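Local coordinates for protein catechol 1,2-dioxygenase (PDB 5VXT) that probably catalyses the intradiol, iron(III)-dependent ring cleavage of catechol by dioxygen to cis,cis-muconate, and carries bound phospholipid in its helical N-terminal region, at residues B[48-51]-B[52-56]; B[15-18]-B[19-23]. One frame throughout, in Å; residues are numbered along the deposited sequence.

Contact 1: B[48-51]-B[52-56]; sequences VHRL and LGDLF. With PTY (phosphatidylethanolamine), chain C.
Arg50 and Asp54, one helical turn apart, form an i to i+4 salt bridge on a face of helix 42-62 turned to the second subunit; this helix lines the phospholipid tunnel characteristic of intradiol catechol dioxygenases. Arg50 NE lies 2.8 Å from Asp54 OD2, with an N-H...O angle of 159°. The carboxylate oxygen sits at the edge of the guanidinium group, in its plane, and accepts the N-H on its syn side, with NE somewhat out of the carboxylate plane; the two flat groups are turned 67° against each other. Arg50 leaves the helix with CG anti to the backbone N (chi1 165°) and then bends at chi2, which brings NE round to that side of OD2. A water accepts from Arg50 NH2 and donates to Asp54 OD2, so this oxygen takes two hydrogen bonds. The same NH2 also makes a salt bridge to Asp61 of the second subunit, and Asp54 lies beside one bound phosphatidylethanolamine.

The main chain is regular alpha-helix, with i to i+4 bonds from Leu52 N to Val48 O through Leu55 N to Leu51 O.

Three leucines make apolar contacts in different directions. Leu52 turns to Leu23 and Ala26 of helix 17-27, whereas Leu51 and Leu55 meet an acyl chain of another phosphatidylethanolamine: Leu51 CB is 3.5 Å from lipid C22, and Leu55 CD2 reaches lipid C23 at 3.9 Å.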
loop_
_atom_site.group_PDB
_atom_site.type_symbol
_atom_site.label_atom_id
_atom_site.label_comp_id
_atom_site.label_asym_id
_atom_site.label_seq_id
_atom_site.Cartn_x
_atom_site.Cartn_y
_atom_site.Cartn_z
ATOM N N VAL B 48 9.936 -7.639 7.116
ATOM C CA VAL B 48 8.573 -7.448 7.620
ATOM C C VAL B 48 8.589 -7.240 9.128
ATOM O O VAL B 48 7.886 -6.367 9.656
ATOM C CB VAL B 48 7.675 -8.635 7.217
ATOM C CG1 VAL B 48 6.347 -8.602 8.003
ATOM C CG2 VAL B 48 7.387 -8.614 5.719
ATOM N N HIS B 49 9.388 -8.034 9.854
ATOM C CA HIS B 49 9.448 -7.863 11.303
ATOM C C HIS B 49 9.869 -6.444 11.679
ATOM O O HIS B 49 9.304 -5.833 12.598
ATOM C CB HIS B 49 10.400 -8.877 11.925
ATOM C CG HIS B 49 10.423 -8.831 13.421
ATOM N ND1 HIS B 49 11.380 -8.141 14.135
ATOM C CD2 HIS B 49 9.588 -9.371 14.340
ATOM C CE1 HIS B 49 11.143 -8.272 15.428
ATOM N NE2 HIS B 49 10.062 -9.017 15.579
ATOM N N ARG B 50 10.844 -5.893 10.962
ATOM C CA ARG B 50 11.324 -4.561 11.298
ATOM C C ARG B 50 10.288 -3.495 10.945
ATOM O O ARG B 50 10.012 -2.594 11.747
ATOM C CB ARG B 50 12.646 -4.302 10.580
ATOM C CG ARG B 50 13.033 -2.840 10.582
ATOM C CD ARG B 50 13.348 -2.340 11.977
ATOM N NE ARG B 50 13.840 -0.968 11.926
ATOM C CZ ARG B 50 15.120 -0.629 11.992
ATOM N NH1 ARG B 50 16.055 -1.571 12.099
ATOM N NH2 ARG B 50 15.463 0.650 11.925
ATOM N N LEU B 51 9.706 -3.576 9.743
ATOM C CA LEU B 51 8.761 -2.542 9.331
ATOM C C LEU B 51 7.478 -2.611 10.140
ATOM O O LEU B 51 6.918 -1.574 10.517
ATOM C CB LEU B 51 8.442 -2.665 7.849
ATOM C CG LEU B 51 9.645 -2.507 6.920
ATOM C CD1 LEU B 51 9.167 -2.488 5.478
ATOM C CD2 LEU B 51 10.394 -1.231 7.269
ATOM N N LEU B 52 6.988 -3.825 10.396
ATOM C CA LEU B 52 5.781 -3.981 11.204
ATOM C C LEU B 52 6.013 -3.510 12.637
ATOM O O LEU B 52 5.163 -2.816 13.215
ATOM C CB LEU B 52 5.340 -5.444 11.163
ATOM C CG LEU B 52 3.948 -5.822 11.671
ATOM C CD1 LEU B 52 2.839 -5.170 10.814
ATOM C CD2 LEU B 52 3.828 -7.344 11.707
ATOM N N GLY B 53 7.166 -3.857 13.220
ATOM C CA GLY B 53 7.494 -3.365 14.548
ATOM C C GLY B 53 7.591 -1.855 14.596
ATOM O O GLY B 53 7.119 -1.224 15.540
ATOM N N ASP B 54 8.190 -1.254 13.564
ATOM C CA ASP B 54 8.296 0.200 13.533
ATOM C C ASP B 54 6.923 0.839 13.425
ATOM O O ASP B 54 6.664 1.884 14.039
ATOM C CB ASP B 54 9.181 0.631 12.359
ATOM C CG ASP B 54 10.660 0.361 12.599
ATOM O OD1 ASP B 54 11.023 -0.079 13.710
ATOM O OD2 ASP B 54 11.473 0.597 11.666
ATOM N N LEU B 55 6.031 0.237 12.633
ATOM C CA LEU B 55 4.672 0.757 12.535
ATOM C C LEU B 55 3.956 0.659 13.877
ATOM O O LEU B 55 3.363 1.637 14.340
ATOM C CB LEU B 55 3.879 0.004 11.467
ATOM C CG LEU B 55 2.397 0.387 11.354
ATOM C CD1 LEU B 55 2.181 1.904 11.036
ATOM C CD2 LEU B 55 1.710 -0.517 10.328
ATOM N N PHE B 56 3.996 -0.521 14.507
ATOM C CA PHE B 56 3.369 -0.674 15.825
ATOM C C PHE B 56 3.906 0.347 16.821
ATOM O O PHE B 56 3.139 0.921 17.609
ATOM C CB PHE B 56 3.584 -2.087 16.383
ATOM C CG PHE B 56 2.719 -3.149 15.752
ATOM C CD1 PHE B 56 2.043 -2.914 14.568
ATOM C CD2 PHE B 56 2.623 -4.401 16.334
ATOM C CE1 PHE B 56 1.276 -3.912 13.981
ATOM C CE2 PHE B 56 1.853 -5.404 15.749
ATOM C CZ PHE B 56 1.181 -5.153 14.572
HETATM C C1 PTY C . 10.528 -10.275 -3.197
HETATM C C2 PTY C . 6.955 -12.992 -7.920
HETATM C C3 PTY C . 7.605 -11.797 -8.605
HETATM O O4 PTY C . 10.464 -9.738 -1.880
HETATM C C5 PTY C . 9.262 -11.436 -4.971
HETATM C C6 PTY C . 9.197 -10.929 -3.542
HETATM O O7 PTY C . 8.163 -9.954 -3.446
HETATM C C8 PTY C . 6.909 -10.494 -2.944
HETATM O O10 PTY C . 6.339 -11.408 -3.520
HETATM C C11 PTY C . 6.332 -9.867 -1.706
HETATM C C12 PTY C . 7.244 -8.689 -1.415
HETATM C C13 PTY C . 6.522 -7.653 -0.579
HETATM C C14 PTY C . 7.221 -7.508 0.760
HETATM C C15 PTY C . 6.929 -6.128 1.317
HETATM C C16 PTY C . 5.456 -5.808 1.122
HETATM C C17 PTY C . 4.985 -4.847 2.201
HETATM C C18 PTY C . 5.566 -5.287 3.534
HETATM C C19 PTY C . 5.017 -4.423 4.656
HETATM C C20 PTY C . 4.694 -5.302 5.851
HETATM C C21 PTY C . 5.098 -4.618 7.147
HETATM C C22 PTY C . 5.072 -3.105 7.004
HETATM C C23 PTY C . 3.886 -2.496 7.732
HETATM C C24 PTY C . 2.764 -2.183 6.754
HETATM C C25 PTY C . 1.797 -3.352 6.628
HETATM C C26 PTY C . 0.468 -2.832 6.100
HETATM C C27 PTY C . -0.690 -3.403 6.901
HETATM C C28 PTY C . -1.970 -2.726 6.447
HETATM C C29 PTY C . -2.206 -3.025 4.987
HETATM C C30 PTY C . 11.495 -8.818 -1.443
HETATM C C31 PTY C . 11.404 -8.126 -0.104
HETATM O O30 PTY C . 12.427 -8.600 -2.193
HETATM C C32 PTY C . 10.638 -6.819 -0.292
HETATM C C33 PTY C . 10.565 -5.988 0.985
HETATM C C34 PTY C . 10.385 -4.512 0.650
HETATM C C35 PTY C . 10.412 -3.641 1.895
HETATM C C36 PTY C . 10.435 -2.168 1.519
HETATM C C37 PTY C . 9.179 -1.820 0.736
HETATM C C38 PTY C . 8.766 -0.389 1.027
HETATM C C39 PTY C . 7.501 -0.013 0.273
HETATM C C40 PTY C . 6.799 1.140 0.984
HETATM C C41 PTY C . 6.430 2.232 -0.018
HETATM C C42 PTY C . 5.834 3.484 0.623
HETATM C C43 PTY C . 5.557 4.535 -0.447
HETATM C C44 PTY C . 5.024 3.886 -1.708
HETATM P P1 PTY C . 9.490 -10.410 -7.396
HETATM O O11 PTY C . 7.946 -10.808 -7.636
HETATM O O12 PTY C . 9.708 -9.019 -7.945
HETATM O O13 PTY C . 10.357 -11.546 -7.892
HETATM O O14 PTY C . 9.606 -10.325 -5.794
HETATM N N1 PTY C . 7.973 -13.722 -7.188
HETATM O O HOH W 1 13.195 2.551 11.433
#

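Contact 2: B[15-18]-B[19-23]; sequences DTKE and VQDLL
Thr16 and Val19 meet at the start of helix 17-27, where the threonine is the N-cap. Thr16 OG1 accepts a weak bond from Val19 N at 3.4 Å and also touches the valine's methyl, 3.3 Å from Val19 CG2. With chi1 at 62°, OG1 stands between the backbone N and the carbonyl carbon, from where it can reach the first turn. The hydroxyl is also hydrogen-bonded to Val13 O, which ties the cap to the preceding loop. Thr16 O in turn receives Gln20 N at 3.1 Å, a nearly straight bond in the carbonyl plane, while Gln20 CG packs beside the same oxygen and its NE2 bonds to Phe14 O.

The Lys17 chain runs extended alongside the Asp21 carboxylate, Lys17 CE 3.3 Å from Asp21 OD2, and bends at chi4 so that NZ faces both oxygens. The salt bridge is loose and two-pronged: Lys17 NZ is 3.3 Å from Asp21 OD2 and 3.4 Å from Asp21 OD1, both weak bonds. In the main chain, Lys17 O accepts from Asp21 N at 2.8 Å.

Glu18 continues the helical pattern, its O bonded to Leu22 N at 2.9 Å, and its side chain runs out extended and packs on Ile100 of the second subunit. On the inner side of the short helix, Val19, Leu22 and Leu23 all rest on Phe56 of helix 42-62, with Val19 also reaching Tyr97 of the second subunit.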
loop_
_atom_site.group_PDB
_atom_site.type_symbol
_atom_site.label_atom_id
_atom_site.label_comp_id
_atom_site.label_asym_id
_atom_site.label_seq_id
_atom_site.Cartn_x
_atom_site.Cartn_y
_atom_site.Cartn_z
ATOM N N ASP B 15 6.100 -2.372 24.312
ATOM C CA ASP B 15 7.141 -3.193 24.916
ATOM C C ASP B 15 6.602 -4.415 25.643
ATOM O O ASP B 15 7.401 -5.194 26.172
ATOM C CB ASP B 15 7.979 -2.357 25.874
ATOM C CG ASP B 15 8.821 -1.348 25.147
ATOM O OD1 ASP B 15 8.972 -0.215 25.642
ATOM O OD2 ASP B 15 9.302 -1.689 24.050
ATOM N N THR B 16 5.290 -4.616 25.670
ATOM C CA THR B 16 4.738 -5.782 26.348
ATOM C C THR B 16 5.090 -7.063 25.599
ATOM O O THR B 16 5.284 -7.065 24.380
ATOM C CB THR B 16 3.225 -5.669 26.478
ATOM O OG1 THR B 16 2.623 -5.621 25.173
ATOM C CG2 THR B 16 2.873 -4.419 27.267
ATOM N N LYS B 17 5.162 -8.165 26.350
ATOM C CA LYS B 17 5.468 -9.455 25.743
ATOM C C LYS B 17 4.410 -9.865 24.733
ATOM O O LYS B 17 4.738 -10.514 23.733
ATOM C CB LYS B 17 5.608 -10.529 26.824
ATOM C CG LYS B 17 5.943 -11.903 26.270
ATOM C CD LYS B 17 5.840 -12.991 27.315
ATOM C CE LYS B 17 6.037 -14.355 26.665
ATOM N NZ LYS B 17 7.193 -14.356 25.710
ATOM N N GLU B 18 3.142 -9.497 24.963
ATOM C CA GLU B 18 2.094 -9.880 24.019
ATOM C C GLU B 18 2.318 -9.233 22.661
ATOM O O GLU B 18 2.147 -9.880 21.622
ATOM C CB GLU B 18 0.701 -9.506 24.530
ATOM C CG GLU B 18 -0.375 -9.886 23.483
ATOM C CD GLU B 18 -1.825 -9.558 23.855
ATOM O OE1 GLU B 18 -2.056 -8.846 24.855
ATOM O OE2 GLU B 18 -2.735 -10.009 23.107
ATOM N N VAL B 19 2.691 -7.955 22.650
ATOM C CA VAL B 19 2.954 -7.271 21.380
ATOM C C VAL B 19 4.208 -7.824 20.711
ATOM O O VAL B 19 4.225 -8.042 19.498
ATOM C CB VAL B 19 3.047 -5.756 21.601
ATOM C CG1 VAL B 19 3.480 -5.062 20.310
ATOM C CG2 VAL B 19 1.688 -5.227 22.071
ATOM N N GLN B 20 5.270 -8.068 21.482
ATOM C CA GLN B 20 6.478 -8.641 20.884
ATOM C C GLN B 20 6.230 -10.056 20.368
ATOM O O GLN B 20 6.766 -10.442 19.320
ATOM C CB GLN B 20 7.633 -8.612 21.888
ATOM C CG GLN B 20 8.031 -7.191 22.289
ATOM C CD GLN B 20 8.370 -6.323 21.084
ATOM O OE1 GLN B 20 9.199 -6.696 20.252
ATOM N NE2 GLN B 20 7.724 -5.169 20.979
ATOM N N ASP B 21 5.415 -10.844 21.079
ATOM C CA ASP B 21 5.066 -12.166 20.573
ATOM C C ASP B 21 4.253 -12.064 19.300
ATOM O O ASP B 21 4.407 -12.886 18.387
ATOM C CB ASP B 21 4.277 -12.963 21.620
ATOM C CG ASP B 21 5.158 -13.528 22.700
ATOM O OD1 ASP B 21 6.397 -13.408 22.573
ATOM O OD2 ASP B 21 4.611 -14.094 23.676
ATOM N N LEU B 22 3.371 -11.067 19.231
ATOM C CA LEU B 22 2.538 -10.890 18.054
ATOM C C LEU B 22 3.382 -10.518 16.844
ATOM O O LEU B 22 3.160 -11.043 15.752
ATOM C CB LEU B 22 1.491 -9.813 18.315
ATOM C CG LEU B 22 0.589 -9.414 17.153
ATOM C CD1 LEU B 22 -0.276 -10.570 16.685
ATOM C CD2 LEU B 22 -0.294 -8.218 17.587
ATOM N N LEU B 23 4.339 -9.608 17.023
ATOM C CA LEU B 23 5.229 -9.229 15.924
ATOM C C LEU B 23 6.025 -10.420 15.404
ATOM O O LEU B 23 6.234 -10.559 14.188
ATOM C CB LEU B 23 6.185 -8.125 16.379
ATOM C CG LEU B 23 5.534 -6.759 16.527
ATOM C CD1 LEU B 23 6.492 -5.810 17.228
ATOM C CD2 LEU B 23 5.157 -6.246 15.138
#

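The two contacts follow each other along the chain: contact 2 forms the first turns of helix 17-27, and contact 1 lies within the next helix, 42-62, their centres about 12 Å apart. Leu23 joins them, its CD2 lying 3.4 Å from Phe56 CD2 and also packing against Leu52 and Gly53. Helix 17-27 thus covers one side of helix 42-62, while another side of that helix faces the lipid, leaving residues 15-23 behind the lipid-lining layer. Both contacts touch the second subunit, with Tyr97 of that subunit stacking on Phe56. The pair therefore belongs to the helical, lipid-binding dimer region, apart from the beta-sheet domain that provides the iron ligands.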